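Local coordinates for protein putative alpha KG dependent 2,4-D dioxygenase (Burkholderia xenovorans, PDB 5J92) that probably catalyses 2-oxoglutarate-dependent oxidation at an iron(II) centre, as a member of the TfdA family of dioxygenases, at residues S10-A15 with R23-D28; V50-R55 with V258-M263; L137-V142 with H254-R259; Q148-D153 with R272-I277. All coordinates share one frame; numbering follows the deposited sequence.

Contacts 1, 2 and 3 run in sequence across one mixed sheet, and contact 4 belongs to a three-stranded sheet, one strand of which carries the iron ligand H271. Strands 21-25 and 50-53 join contacts 1 and 2, their centres about 11 Å apart. Contacts 2 and 3, about 7 Å apart, share V258 and R259, and V262 O lies 2.9 Å from L137 N. The sheets meet where V50 and V262 pack on F151; within the smaller sheet H254 N approaches T149 O at 2.7 Å, linking contacts 3 and 4. The iron, held also by H122 and D124, is about 7 Å from the L137 side chain and 8 Å from that of T149; contact 1 is remote.

Contact 1 (S10-A15 with R23-D28); sequences SLNVEA and RIHGLD
E14 and H25 lean across the two arms of an N-terminal beta hairpin, strands 12-15 and 21-25, which forms one margin of the mixed sheet. The E14 chain is extended, with CG anti to the backbone N (chi1 174°), and so carries its carboxylate along the sheet surface to the imidazole edge. There H25 NE2 donates to E14 OE1 at 2.7 Å, using the anti lone pair of the oxygen; carboxylate and ring cross obliquely, their planes 45° apart. A charged carboxylate at this edge would tend to favour the protonated imidazole. N12 comes to the same residue nearer its root: its amide, also anti to the backbone N, sets ND2 3.7 Å from H25 CB. On the other face V13 CG2 approaches I24 CG1, while L11 brings CD1 to I24 CD1, 4.3 Å away, and also touches helix 35-47. Backbone bonds hold the arms in antiparallel register, with E14 and R23 exchanging a reciprocal pair, R23 N to E14 O being 2.8 Å. Two waters add bridges. One accepts from N12 N and donates to H25 O; the other lies in the R23 guanidinium plane, 3.1 Å from R23 NH1 and 3.0 Å from E14 O.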
loop_
_atom_site.group_PDB
_atom_site.type_symbol
_atom_site.label_atom_id
_atom_site.label_comp_id
_atom_site.label_asym_id
_atom_site.label_seq_id
_atom_site.Cartn_x
_atom_site.Cartn_y
_atom_site.Cartn_z
ATOM N N SER A 10 -10.333 -3.909 38.149
ATOM C CA SER A 10 -10.637 -2.668 38.855
ATOM C C SER A 10 -10.099 -1.432 38.146
ATOM O O SER A 10 -10.373 -0.312 38.592
ATOM C CB SER A 10 -10.070 -2.705 40.275
ATOM O OG SER A 10 -8.662 -2.593 40.253
ATOM N N LEU A 11 -9.329 -1.606 37.078
ATOM C CA LEU A 11 -8.814 -0.475 36.325
ATOM C C LEU A 11 -9.956 0.310 35.698
ATOM O O LEU A 11 -10.979 -0.259 35.309
ATOM C CB LEU A 11 -7.858 -0.940 35.233
ATOM C CG LEU A 11 -6.510 -1.491 35.671
ATOM C CD1 LEU A 11 -5.767 -1.967 34.437
ATOM C CD2 LEU A 11 -5.727 -0.420 36.405
ATOM N N ASN A 12 -9.794 1.629 35.644
ATOM C CA ASN A 12 -10.792 2.508 35.041
ATOM C C ASN A 12 -10.493 2.559 33.549
ATOM O O ASN A 12 -9.770 3.425 33.060
ATOM C CB ASN A 12 -10.755 3.878 35.707
ATOM C CG ASN A 12 -11.805 4.838 35.157
ATOM O OD1 ASN A 12 -12.543 4.510 34.223
ATOM N ND2 ASN A 12 -11.896 6.023 35.765
ATOM N N VAL A 13 -11.080 1.617 32.809
ATOM C CA VAL A 13 -10.801 1.433 31.388
ATOM C C VAL A 13 -11.913 2.072 30.573
ATOM O O VAL A 13 -13.091 1.765 30.781
ATOM C CB VAL A 13 -10.670 -0.059 31.047
ATOM C CG1 VAL A 13 -10.357 -0.225 29.550
ATOM C CG2 VAL A 13 -9.604 -0.687 31.906
ATOM N N GLU A 14 -11.542 2.927 29.614
ATOM C CA GLU A 14 -12.493 3.599 28.728
ATOM C C GLU A 14 -12.068 3.359 27.289
ATOM O O GLU A 14 -11.021 3.857 26.861
ATOM C CB GLU A 14 -12.577 5.102 29.010
ATOM C CG GLU A 14 -13.452 5.836 28.007
ATOM C CD GLU A 14 -13.415 7.364 28.159
ATOM O OE1 GLU A 14 -12.497 7.907 28.810
ATOM O OE2 GLU A 14 -14.293 8.031 27.586
ATOM N N ALA A 15 -12.898 2.640 26.534
ATOM C CA ALA A 15 -12.556 2.292 25.154
ATOM C C ALA A 15 -12.384 3.549 24.313
ATOM O O ALA A 15 -13.220 4.456 24.356
ATOM C CB ALA A 15 -13.640 1.398 24.558
ATOM N N ARG A 23 -8.219 4.008 26.945
ATOM C CA ARG A 23 -7.592 4.835 27.961
ATOM C C ARG A 23 -7.740 4.189 29.331
ATOM O O ARG A 23 -8.740 3.520 29.631
ATOM C CB ARG A 23 -8.215 6.237 27.985
ATOM C CG ARG A 23 -7.763 7.112 26.807
ATOM C CD ARG A 23 -8.321 8.539 26.867
ATOM N NE ARG A 23 -7.688 9.386 25.853
ATOM C CZ ARG A 23 -8.009 9.389 24.564
ATOM N NH1 ARG A 23 -8.991 8.604 24.119
ATOM N NH2 ARG A 23 -7.365 10.187 23.720
ATOM N N ILE A 24 -6.723 4.379 30.162
ATOM C CA ILE A 24 -6.738 3.903 31.531
ATOM C C ILE A 24 -6.541 5.128 32.401
ATOM O O ILE A 24 -5.473 5.749 32.381
ATOM C CB ILE A 24 -5.653 2.853 31.788
ATOM C CG1 ILE A 24 -6.003 1.586 31.008
ATOM C CG2 ILE A 24 -5.583 2.550 33.265
ATOM C CD1 ILE A 24 -4.937 0.558 31.031
ATOM N N HIS A 25 -7.590 5.510 33.105
ATOM C CA HIS A 25 -7.598 6.712 33.913
ATOM C C HIS A 25 -7.204 6.369 35.332
ATOM O O HIS A 25 -7.193 5.207 35.732
ATOM C CB HIS A 25 -8.989 7.355 33.918
ATOM C CG HIS A 25 -9.505 7.685 32.559
ATOM N ND1 HIS A 25 -9.050 8.767 31.832
ATOM C CD2 HIS A 25 -10.462 7.097 31.803
ATOM C CE1 HIS A 25 -9.687 8.814 30.675
ATOM N NE2 HIS A 25 -10.549 7.811 30.633
ATOM N N GLY A 26 -6.887 7.406 36.102
ATOM C CA GLY A 26 -6.758 7.266 37.537
ATOM C C GLY A 26 -5.447 6.698 38.022
ATOM O O GLY A 26 -5.352 6.342 39.202
ATOM N N LEU A 27 -4.440 6.612 37.159
ATOM C CA LEU A 27 -3.113 6.131 37.519
ATOM C C LEU A 27 -2.132 7.294 37.578
ATOM O O LEU A 27 -2.182 8.206 36.740
ATOM C CB LEU A 27 -2.620 5.095 36.506
ATOM C CG LEU A 27 -3.406 3.784 36.475
ATOM C CD1 LEU A 27 -2.651 2.759 35.630
ATOM C CD2 LEU A 27 -3.673 3.247 37.868
ATOM N N ASP A 28 -1.262 7.270 38.586
ATOM C CA ASP A 28 -0.136 8.194 38.701
ATOM C C ASP A 28 1.135 7.381 38.470
ATOM O O ASP A 28 1.671 6.780 39.403
ATOM C CB ASP A 28 -0.128 8.889 40.057
ATOM C CG ASP A 28 1.091 9.784 40.260
ATOM O OD1 ASP A 28 1.861 10.017 39.295
ATOM O OD2 ASP A 28 1.262 10.275 41.399
HETATM O O HOH W 1 -7.590 2.706 37.084
HETATM O O HOH W 2 -10.850 6.611 25.631
#

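Contact 2 (V50-R55 with V258-M263); sequences VLIFPR and VRDLVM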
loop_
_atom_site.group_PDB
_atom_site.type_symbol
_atom_site.label_atom_id
_atom_site.label_comp_id
_atom_site.label_asym_id
_atom_site.label_seq_id
_atom_site.Cartn_x
_atom_site.Cartn_y
_atom_site.Cartn_z
ATOM N N VAL A 50 -3.516 -1.465 22.492
ATOM C CA VAL A 50 -3.060 -0.079 22.637
ATOM C C VAL A 50 -3.701 0.483 23.898
ATOM O O VAL A 50 -4.934 0.528 24.004
ATOM C CB VAL A 50 -3.419 0.803 21.428
ATOM C CG1 VAL A 50 -2.916 2.259 21.651
ATOM C CG2 VAL A 50 -2.871 0.229 20.120
ATOM N N LEU A 51 -2.871 0.877 24.867
ATOM C CA LEU A 51 -3.327 1.480 26.109
ATOM C C LEU A 51 -2.770 2.896 26.218
ATOM O O LEU A 51 -1.566 3.126 26.002
ATOM C CB LEU A 51 -2.900 0.635 27.324
ATOM C CG LEU A 51 -3.486 -0.777 27.436
ATOM C CD1 LEU A 51 -2.898 -1.518 28.633
ATOM C CD2 LEU A 51 -4.998 -0.712 27.574
ATOM N N ILE A 52 -3.646 3.829 26.563
ATOM C CA ILE A 52 -3.345 5.257 26.624
ATOM C C ILE A 52 -3.510 5.697 28.070
ATOM O O ILE A 52 -4.607 5.579 28.636
ATOM C CB ILE A 52 -4.286 6.069 25.721
ATOM C CG1 ILE A 52 -4.202 5.569 24.285
ATOM C CG2 ILE A 52 -4.001 7.550 25.853
ATOM C CD1 ILE A 52 -5.551 5.569 23.597
ATOM N N PHE A 53 -2.442 6.218 28.660
ATOM C CA PHE A 53 -2.514 6.769 30.011
ATOM C C PHE A 53 -2.429 8.289 29.905
ATOM O O PHE A 53 -1.344 8.837 29.649
ATOM C CB PHE A 53 -1.385 6.212 30.887
ATOM C CG PHE A 53 -1.324 4.703 30.911
ATOM C CD1 PHE A 53 -0.616 4.004 29.936
ATOM C CD2 PHE A 53 -1.962 3.981 31.909
ATOM C CE1 PHE A 53 -0.555 2.620 29.948
ATOM C CE2 PHE A 53 -1.900 2.595 31.937
ATOM C CZ PHE A 53 -1.196 1.914 30.961
ATOM N N PRO A 54 -3.539 9.009 30.045
ATOM C CA PRO A 54 -3.504 10.462 29.835
ATOM C C PRO A 54 -2.719 11.187 30.917
ATOM O O PRO A 54 -2.628 10.739 32.062
ATOM C CB PRO A 54 -4.988 10.869 29.878
ATOM C CG PRO A 54 -5.762 9.594 29.619
ATOM C CD PRO A 54 -4.909 8.501 30.244
ATOM N N ARG A 55 -2.150 12.330 30.532
ATOM C CA ARG A 55 -1.650 13.340 31.473
ATOM C C ARG A 55 -0.643 12.753 32.470
ATOM O O ARG A 55 -0.778 12.877 33.690
ATOM C CB ARG A 55 -2.828 14.022 32.187
ATOM C CG ARG A 55 -3.749 14.773 31.221
ATOM C CD ARG A 55 -5.091 15.209 31.835
ATOM N NE ARG A 55 -6.085 14.129 31.857
ATOM C CZ ARG A 55 -6.912 13.823 30.850
ATOM N NH1 ARG A 55 -7.778 12.816 30.973
ATOM N NH2 ARG A 55 -6.876 14.518 29.718
ATOM N N VAL A 258 -1.012 16.220 24.686
ATOM C CA VAL A 258 0.230 16.425 25.423
ATOM C C VAL A 258 0.253 15.522 26.650
ATOM O O VAL A 258 -0.734 15.421 27.390
ATOM C CB VAL A 258 0.390 17.908 25.796
ATOM C CG1 VAL A 258 1.488 18.088 26.850
ATOM C CG2 VAL A 258 0.734 18.726 24.548
ATOM N N ARG A 259 1.380 14.833 26.842
ATOM C CA ARG A 259 1.650 13.930 27.959
ATOM C C ARG A 259 0.741 12.700 27.983
ATOM O O ARG A 259 0.565 12.074 29.044
ATOM C CB ARG A 259 1.589 14.659 29.304
ATOM C CG ARG A 259 2.726 15.647 29.535
ATOM C CD ARG A 259 4.087 14.970 29.504
ATOM N NE ARG A 259 5.123 15.943 29.837
ATOM C CZ ARG A 259 6.242 15.663 30.489
ATOM N NH1 ARG A 259 6.492 14.422 30.882
ATOM N NH2 ARG A 259 7.106 16.631 30.751
ATOM N N ASP A 260 0.201 12.319 26.824
ATOM C CA ASP A 260 -0.305 10.971 26.645
ATOM C C ASP A 260 0.869 10.007 26.787
ATOM O O ASP A 260 1.918 10.201 26.161
ATOM C CB ASP A 260 -0.900 10.782 25.249
ATOM C CG ASP A 260 -2.354 11.215 25.123
ATOM O OD1 ASP A 260 -3.019 11.557 26.120
ATOM O OD2 ASP A 260 -2.833 11.174 23.972
ATOM N N LEU A 261 0.701 8.966 27.590
ATOM C CA LEU A 261 1.601 7.818 27.553
ATOM C C LEU A 261 0.862 6.702 26.827
ATOM O O LEU A 261 -0.148 6.189 27.324
ATOM C CB LEU A 261 2.025 7.390 28.957
ATOM C CG LEU A 261 3.325 6.595 29.119
ATOM C CD1 LEU A 261 3.528 6.227 30.575
ATOM C CD2 LEU A 261 3.348 5.339 28.281
ATOM N N VAL A 262 1.366 6.317 25.660
ATOM C CA VAL A 262 0.735 5.285 24.846
ATOM C C VAL A 262 1.642 4.064 24.860
ATOM O O VAL A 262 2.830 4.149 24.512
ATOM C CB VAL A 262 0.455 5.754 23.411
ATOM C CG1 VAL A 262 -0.133 4.598 22.583
ATOM C CG2 VAL A 262 -0.498 6.940 23.422
ATOM N N MET A 263 1.074 2.944 25.291
ATOM C CA MET A 263 1.748 1.660 25.392
ATOM C C MET A 263 1.052 0.702 24.443
ATOM O O MET A 263 -0.183 0.600 24.469
ATOM C CB MET A 263 1.699 1.170 26.844
ATOM C CG MET A 263 1.811 -0.310 27.081
ATOM S SD MET A 263 1.472 -0.610 28.830
ATOM C CE MET A 263 1.906 -2.341 28.965
HETATM O O HOH W 3 -2.640 13.444 27.863
#
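The centre of the mixed sheet is formed here, where strand 50-53 pairs antiparallel with strand 261-263. L51 and M263 exchange two almost linear bonds, L51 N to M263 O and M263 N to L51 O, both 2.7 Å. F53 and L261 form the next hydrogen-bonded pair; F53 N reaches L261 O in the carbonyl plane, whereas L261 N approaches F53 O from above it. On the face of F53 and M263, CG of the methionine is anti to the backbone N (chi1 156°) and the chain runs on extended, bringing SD to the rim of the phenyl ring. This is a Met-aromatic contact made at the edge, SD lying 4.0 Å from F53 CE1 and 80° off the ring normal. The sheet belongs to the double-stranded beta-helix fold known for this family, and helix 35-47 covers this face, I41 touching L51, F53 and M263. The reverse face carries aliphatic branches: V50 CG1 meets V262 CG1 at 3.8 Å, and I52 CG1 runs alongside V262 CG2. Past the strands, one water accepts from R55 N and donates to V258 O and D260 OD1, the last at 2.6 Å. D260 OD2 accepts from S257 N and H254 NE2.

Contact 3 (L137-V142 with H254-R259); sequences LLSYIV and HEWSVR
S139 OG takes part in three hydrogen bonds, two of them weak: it donates to S257 O at 2.7 Å and accepts weakly from R259 N and from D260 N. The hydroxyl sits in the crowded position between its own backbone N and carbonyl carbon (chi1 70°), which turns it into the bend of the 254-259 loop. R259 N also donates to S139 O at 2.9 Å, from above the carbonyl plane. On one side of these bonds, the indole of W256 lies across the strand end, with S139 CB 3.6 Å from W256 CE3 and L137 CB 3.7 Å from W256 CH2; its NE1 is bonded to T149 OG1. V142 closes over the root of that side chain, CG1 against W256 CB. On the other flank the R259 chain, bent at chi2, lays its guanidinium over one face of the Y140 ring. This cation-pi contact puts R259 CZ 3.8 Å from the Y140 centroid, the two planes tilted by 31°, and Y140 also stacks with H286. The loop joins strand 251-254 to strand 261-265, clasping the end of strand 132-139 beside strand 284-291, where Y140 and I141 form a classic beta bulge facing E284.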
loop_
_atom_site.group_PDB
_atom_site.type_symbol
_atom_site.label_atom_id
_atom_site.label_comp_id
_atom_site.label_asym_id
_atom_site.label_seq_id
_atom_site.Cartn_x
_atom_site.Cartn_y
_atom_site.Cartn_z
ATOM N N LEU A 137 5.462 5.357 24.224
ATOM C CA LEU A 137 5.701 6.678 23.657
ATOM C C LEU A 137 5.033 7.704 24.558
ATOM O O LEU A 137 3.819 7.642 24.770
ATOM C CB LEU A 137 5.139 6.793 22.235
ATOM C CG LEU A 137 6.010 6.545 21.002
ATOM C CD1 LEU A 137 5.205 6.782 19.720
ATOM C CD2 LEU A 137 7.278 7.393 21.024
ATOM N N LEU A 138 5.811 8.651 25.073
ATOM C CA LEU A 138 5.285 9.720 25.917
ATOM C C LEU A 138 5.451 11.044 25.186
ATOM O O LEU A 138 6.575 11.441 24.855
ATOM C CB LEU A 138 5.993 9.740 27.272
ATOM C CG LEU A 138 5.592 10.815 28.282
ATOM C CD1 LEU A 138 4.110 10.753 28.650
ATOM C CD2 LEU A 138 6.454 10.676 29.506
ATOM N N SER A 139 4.342 11.731 24.937
ATOM C CA SER A 139 4.367 12.952 24.141
ATOM C C SER A 139 4.695 14.161 25.009
ATOM O O SER A 139 4.102 14.353 26.075
ATOM C CB SER A 139 3.029 13.169 23.436
ATOM O OG SER A 139 2.024 13.502 24.371
ATOM N N TYR A 140 5.640 14.975 24.540
ATOM C CA TYR A 140 5.983 16.242 25.161
ATOM C C TYR A 140 5.428 17.425 24.386
ATOM O O TYR A 140 4.903 18.364 24.988
ATOM C CB TYR A 140 7.506 16.383 25.290
ATOM C CG TYR A 140 8.080 15.696 26.509
ATOM C CD1 TYR A 140 7.906 14.327 26.713
ATOM C CD2 TYR A 140 8.783 16.419 27.465
ATOM C CE1 TYR A 140 8.432 13.699 27.834
ATOM C CE2 TYR A 140 9.310 15.805 28.585
ATOM C CZ TYR A 140 9.136 14.445 28.765
ATOM O OH TYR A 140 9.670 13.847 29.887
ATOM N N ILE A 141 5.560 17.421 23.061
ATOM C CA ILE A 141 5.093 18.522 22.218
ATOM C C ILE A 141 4.359 17.912 21.030
ATOM O O ILE A 141 4.925 17.076 20.318
ATOM C CB ILE A 141 6.245 19.433 21.753
ATOM C CG1 ILE A 141 7.012 19.999 22.962
ATOM C CG2 ILE A 141 5.710 20.565 20.906
ATOM C CD1 ILE A 141 8.240 20.887 22.606
ATOM N N VAL A 142 3.110 18.311 20.830
ATOM C CA VAL A 142 2.221 17.721 19.829
ATOM C C VAL A 142 2.002 18.745 18.717
ATOM O O VAL A 142 1.568 19.863 19.007
ATOM C CB VAL A 142 0.863 17.299 20.429
ATOM C CG1 VAL A 142 -0.048 16.717 19.346
ATOM C CG2 VAL A 142 1.044 16.308 21.546
ATOM N N HIS A 254 -4.533 7.388 16.391
ATOM C CA HIS A 254 -4.480 8.069 17.677
ATOM C C HIS A 254 -4.164 9.545 17.475
ATOM O O HIS A 254 -3.068 9.893 17.010
ATOM C CB HIS A 254 -3.453 7.435 18.609
ATOM C CG HIS A 254 -3.456 8.040 19.976
ATOM N ND1 HIS A 254 -4.516 7.888 20.848
ATOM C CD2 HIS A 254 -2.557 8.831 20.606
ATOM C CE1 HIS A 254 -4.253 8.539 21.968
ATOM N NE2 HIS A 254 -3.072 9.121 21.845
ATOM N N GLU A 255 -5.122 10.406 17.841
ATOM C CA GLU A 255 -4.889 11.847 17.911
ATOM C C GLU A 255 -4.216 12.157 19.242
ATOM O O GLU A 255 -4.822 11.999 20.307
ATOM C CB GLU A 255 -6.196 12.626 17.768
ATOM C CG GLU A 255 -6.848 12.514 16.395
ATOM C CD GLU A 255 -6.074 13.252 15.319
ATOM O OE1 GLU A 255 -5.198 14.081 15.654
ATOM O OE2 GLU A 255 -6.332 12.998 14.127
ATOM N N TRP A 256 -2.969 12.604 19.180
ATOM C CA TRP A 256 -2.164 12.779 20.378
ATOM C C TRP A 256 -2.640 13.958 21.214
ATOM O O TRP A 256 -3.085 14.986 20.694
ATOM C CB TRP A 256 -0.697 12.989 19.995
ATOM C CG TRP A 256 -0.021 11.720 19.640
ATOM C CD1 TRP A 256 0.120 11.173 18.392
ATOM C CD2 TRP A 256 0.612 10.823 20.551
ATOM N NE1 TRP A 256 0.827 9.986 18.475
ATOM C CE2 TRP A 256 1.133 9.750 19.792
ATOM C CE3 TRP A 256 0.788 10.821 21.942
ATOM C CZ2 TRP A 256 1.806 8.677 20.377
ATOM C CZ3 TRP A 256 1.477 9.767 22.519
ATOM C CH2 TRP A 256 1.974 8.704 21.730
ATOM N N SER A 257 -2.523 13.802 22.533
ATOM C CA SER A 257 -2.641 14.905 23.470
ATOM C C SER A 257 -1.327 15.010 24.228
ATOM O O SER A 257 -0.613 14.013 24.406
ATOM C CB SER A 257 -3.794 14.692 24.468
ATOM O OG SER A 257 -5.053 14.684 23.824
ATOM N N VAL A 258 -1.012 16.220 24.686
ATOM C CA VAL A 258 0.230 16.425 25.423
ATOM C C VAL A 258 0.253 15.522 26.650
ATOM O O VAL A 258 -0.734 15.421 27.390
ATOM C CB VAL A 258 0.390 17.908 25.796
ATOM C CG1 VAL A 258 1.488 18.088 26.850
ATOM C CG2 VAL A 258 0.734 18.726 24.548
ATOM N N ARG A 259 1.380 14.833 26.842
ATOM C CA ARG A 259 1.650 13.930 27.959
ATOM C C ARG A 259 0.741 12.700 27.983
ATOM O O ARG A 259 0.565 12.074 29.044
ATOM C CB ARG A 259 1.589 14.659 29.304
ATOM C CG ARG A 259 2.726 15.647 29.535
ATOM C CD ARG A 259 4.087 14.970 29.504
ATOM N NE ARG A 259 5.123 15.943 29.837
ATOM C CZ ARG A 259 6.242 15.663 30.489
ATOM N NH1 ARG A 259 6.492 14.422 30.882
ATOM N NH2 ARG A 259 7.106 16.631 30.751
#

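Contact 4 (Q148-D153 with R272-I277); sequences QTQFAD and RGRPHI
Strands 149-153 and 269-273 run antiparallel, with T149 facing G273 as a non-hydrogen-bonded pair and Q150 facing R272 as a hydrogen-bonded one. Q150 N donates to R272 O almost straight, at 2.9 Å and 175°, and R272 N returns a bond to Q150 O. One step on, where the second strand has ended, R274 N still reaches Q148 O nearly along the C=O axis. Above this ladder the Q150 and R272 side chains run alongside each other in the same direction. R272 starts from the crowded chi1 position (70°) and then extends fully, so its guanidinium comes edge-on to the glutamine: NH2 and NE both grip Q150 OE1, at 2.8 and 2.9 Å. The oxygen lies in the guanidinium plane; NH2 sits on its lone pair, whereas NE comes from above the amide plane. The amide's other end is held too, as NE2 bonds to S253 OG on the neighbouring strand, so the flip of the group is set. R274, bent at chi2 and chi3, crosses over that amide with CD 3.7 Å from Q150 CD, and a water links its NE to Q148 OE1; Q148 NE2 is hydrogen-bonded to E255. Both arginines reach the second subunit, R272 NH1 pairing with E243 and R274 NH2 with E240 of that chain, which would offset the clustered positive charge. H271, next to R272, binds the iron with H122 and D124, and the contact lies beside this metal centre, the T149 side chain about 8 Å from the iron, in the cupin-type double-stranded beta-helix known for TauD/TfdA dioxygenases.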
loop_
_atom_site.group_PDB
_atom_site.type_symbol
_atom_site.label_atom_id
_atom_site.label_comp_id
_atom_site.label_asym_id
_atom_site.label_seq_id
_atom_site.Cartn_x
_atom_site.Cartn_y
_atom_site.Cartn_z
ATOM N N GLN A 148 -0.359 11.830 13.801
ATOM C CA GLN A 148 -1.002 10.721 14.481
ATOM C C GLN A 148 -0.097 9.499 14.471
ATOM O O GLN A 148 0.779 9.347 13.621
ATOM C CB GLN A 148 -2.332 10.365 13.798
ATOM C CG GLN A 148 -3.359 11.515 13.764
ATOM C CD GLN A 148 -3.171 12.438 12.564
ATOM O OE1 GLN A 148 -2.169 12.349 11.843
ATOM N NE2 GLN A 148 -4.113 13.363 12.375
ATOM N N THR A 149 -0.292 8.640 15.446
ATOM C CA THR A 149 0.220 7.280 15.376
ATOM C C THR A 149 -0.979 6.377 15.117
ATOM O O THR A 149 -2.009 6.509 15.782
ATOM C CB THR A 149 0.948 6.858 16.656
ATOM O OG1 THR A 149 1.945 7.821 16.986
ATOM C CG2 THR A 149 1.652 5.510 16.447
ATOM N N GLN A 150 -0.867 5.514 14.116
ATOM C CA GLN A 150 -1.949 4.632 13.724
ATOM C C GLN A 150 -1.587 3.193 14.058
ATOM O O GLN A 150 -0.415 2.804 14.002
ATOM C CB GLN A 150 -2.262 4.771 12.226
ATOM C CG GLN A 150 -2.636 6.185 11.819
ATOM C CD GLN A 150 -3.183 6.284 10.398
ATOM O OE1 GLN A 150 -2.810 5.513 9.505
ATOM N NE2 GLN A 150 -4.082 7.247 10.187
ATOM N N PHE A 151 -2.605 2.409 14.420
ATOM C CA PHE A 151 -2.415 1.043 14.888
ATOM C C PHE A 151 -3.363 0.133 14.132
ATOM O O PHE A 151 -4.565 0.408 14.060
ATOM C CB PHE A 151 -2.651 0.928 16.404
ATOM C CG PHE A 151 -1.725 1.782 17.219
ATOM C CD1 PHE A 151 -0.480 1.299 17.592
ATOM C CD2 PHE A 151 -2.089 3.079 17.586
ATOM C CE1 PHE A 151 0.396 2.082 18.339
ATOM C CE2 PHE A 151 -1.225 3.874 18.331
ATOM C CZ PHE A 151 0.025 3.371 18.708
ATOM N N ALA A 152 -2.826 -0.951 13.584
ATOM C CA ALA A 152 -3.605 -1.911 12.816
ATOM C C ALA A 152 -3.673 -3.228 13.572
ATOM O O ALA A 152 -2.636 -3.795 13.944
ATOM C CB ALA A 152 -3.011 -2.104 11.422
ATOM N N ASP A 153 -4.893 -3.710 13.798
ATOM C CA ASP A 153 -5.121 -4.900 14.623
ATOM C C ASP A 153 -4.886 -6.165 13.796
ATOM O O ASP A 153 -5.704 -6.511 12.936
ATOM C CB ASP A 153 -6.537 -4.866 15.189
ATOM C CG ASP A 153 -6.786 -5.962 16.239
ATOM O OD1 ASP A 153 -6.044 -6.979 16.259
ATOM O OD2 ASP A 153 -7.742 -5.787 17.036
ATOM N N ARG A 272 2.268 2.832 12.598
ATOM C CA ARG A 272 3.032 3.732 11.751
ATOM C C ARG A 272 2.785 5.147 12.230
ATOM O O ARG A 272 1.729 5.438 12.794
ATOM C CB ARG A 272 2.644 3.600 10.270
ATOM C CG ARG A 272 1.248 4.149 9.948
ATOM C CD ARG A 272 0.889 4.041 8.461
ATOM N NE ARG A 272 -0.430 4.633 8.202
ATOM C CZ ARG A 272 -0.895 4.930 6.991
ATOM N NH1 ARG A 272 -0.150 4.682 5.934
ATOM N NH2 ARG A 272 -2.099 5.494 6.839
ATOM N N GLY A 273 3.765 6.017 11.987
ATOM C CA GLY A 273 3.593 7.435 12.226
ATOM C C GLY A 273 3.110 8.140 10.973
ATOM O O GLY A 273 3.342 7.688 9.858
ATOM N N ARG A 274 2.387 9.224 11.174
ATOM C CA ARG A 274 1.879 10.041 10.089
ATOM C C ARG A 274 2.621 11.364 10.044
ATOM O O ARG A 274 2.992 11.890 11.098
ATOM C CB ARG A 274 0.372 10.306 10.255
ATOM C CG ARG A 274 -0.484 9.024 10.283
ATOM C CD ARG A 274 -0.533 8.358 8.907
ATOM N NE ARG A 274 -1.161 9.245 7.937
ATOM C CZ ARG A 274 -0.743 9.410 6.690
ATOM N NH1 ARG A 274 0.327 8.757 6.261
ATOM N NH2 ARG A 274 -1.376 10.251 5.882
ATOM N N PRO A 275 2.863 11.926 8.863
ATOM C CA PRO A 275 3.507 13.243 8.808
ATOM C C PRO A 275 2.662 14.275 9.546
ATOM O O PRO A 275 1.442 14.142 9.654
ATOM C CB PRO A 275 3.573 13.554 7.307
ATOM C CG PRO A 275 3.401 12.233 6.606
ATOM C CD PRO A 275 2.501 11.425 7.522
ATOM N N HIS A 276 3.324 15.281 10.106
ATOM C CA HIS A 276 2.627 16.452 10.624
ATOM C C HIS A 276 2.877 17.637 9.695
ATOM O O HIS A 276 3.879 17.675 8.978
ATOM C CB HIS A 276 3.051 16.780 12.059
ATOM C CG HIS A 276 4.509 17.079 12.215
ATOM N ND1 HIS A 276 5.453 16.094 12.408
ATOM C CD2 HIS A 276 5.183 18.252 12.214
ATOM C CE1 HIS A 276 6.647 16.647 12.516
ATOM N NE2 HIS A 276 6.512 17.957 12.401
ATOM N N ILE A 277 1.940 18.582 9.681
ATOM C CA ILE A 277 1.892 19.647 8.685
ATOM C C ILE A 277 1.877 20.991 9.404
ATOM O O ILE A 277 0.954 21.262 10.177
ATOM C CB ILE A 277 0.657 19.526 7.776
ATOM C CG1 ILE A 277 0.439 18.072 7.336
ATOM C CG2 ILE A 277 0.753 20.493 6.602
ATOM C CD1 ILE A 277 1.578 17.480 6.552
HETATM O O HOH W 4 -2.573 11.887 9.058
#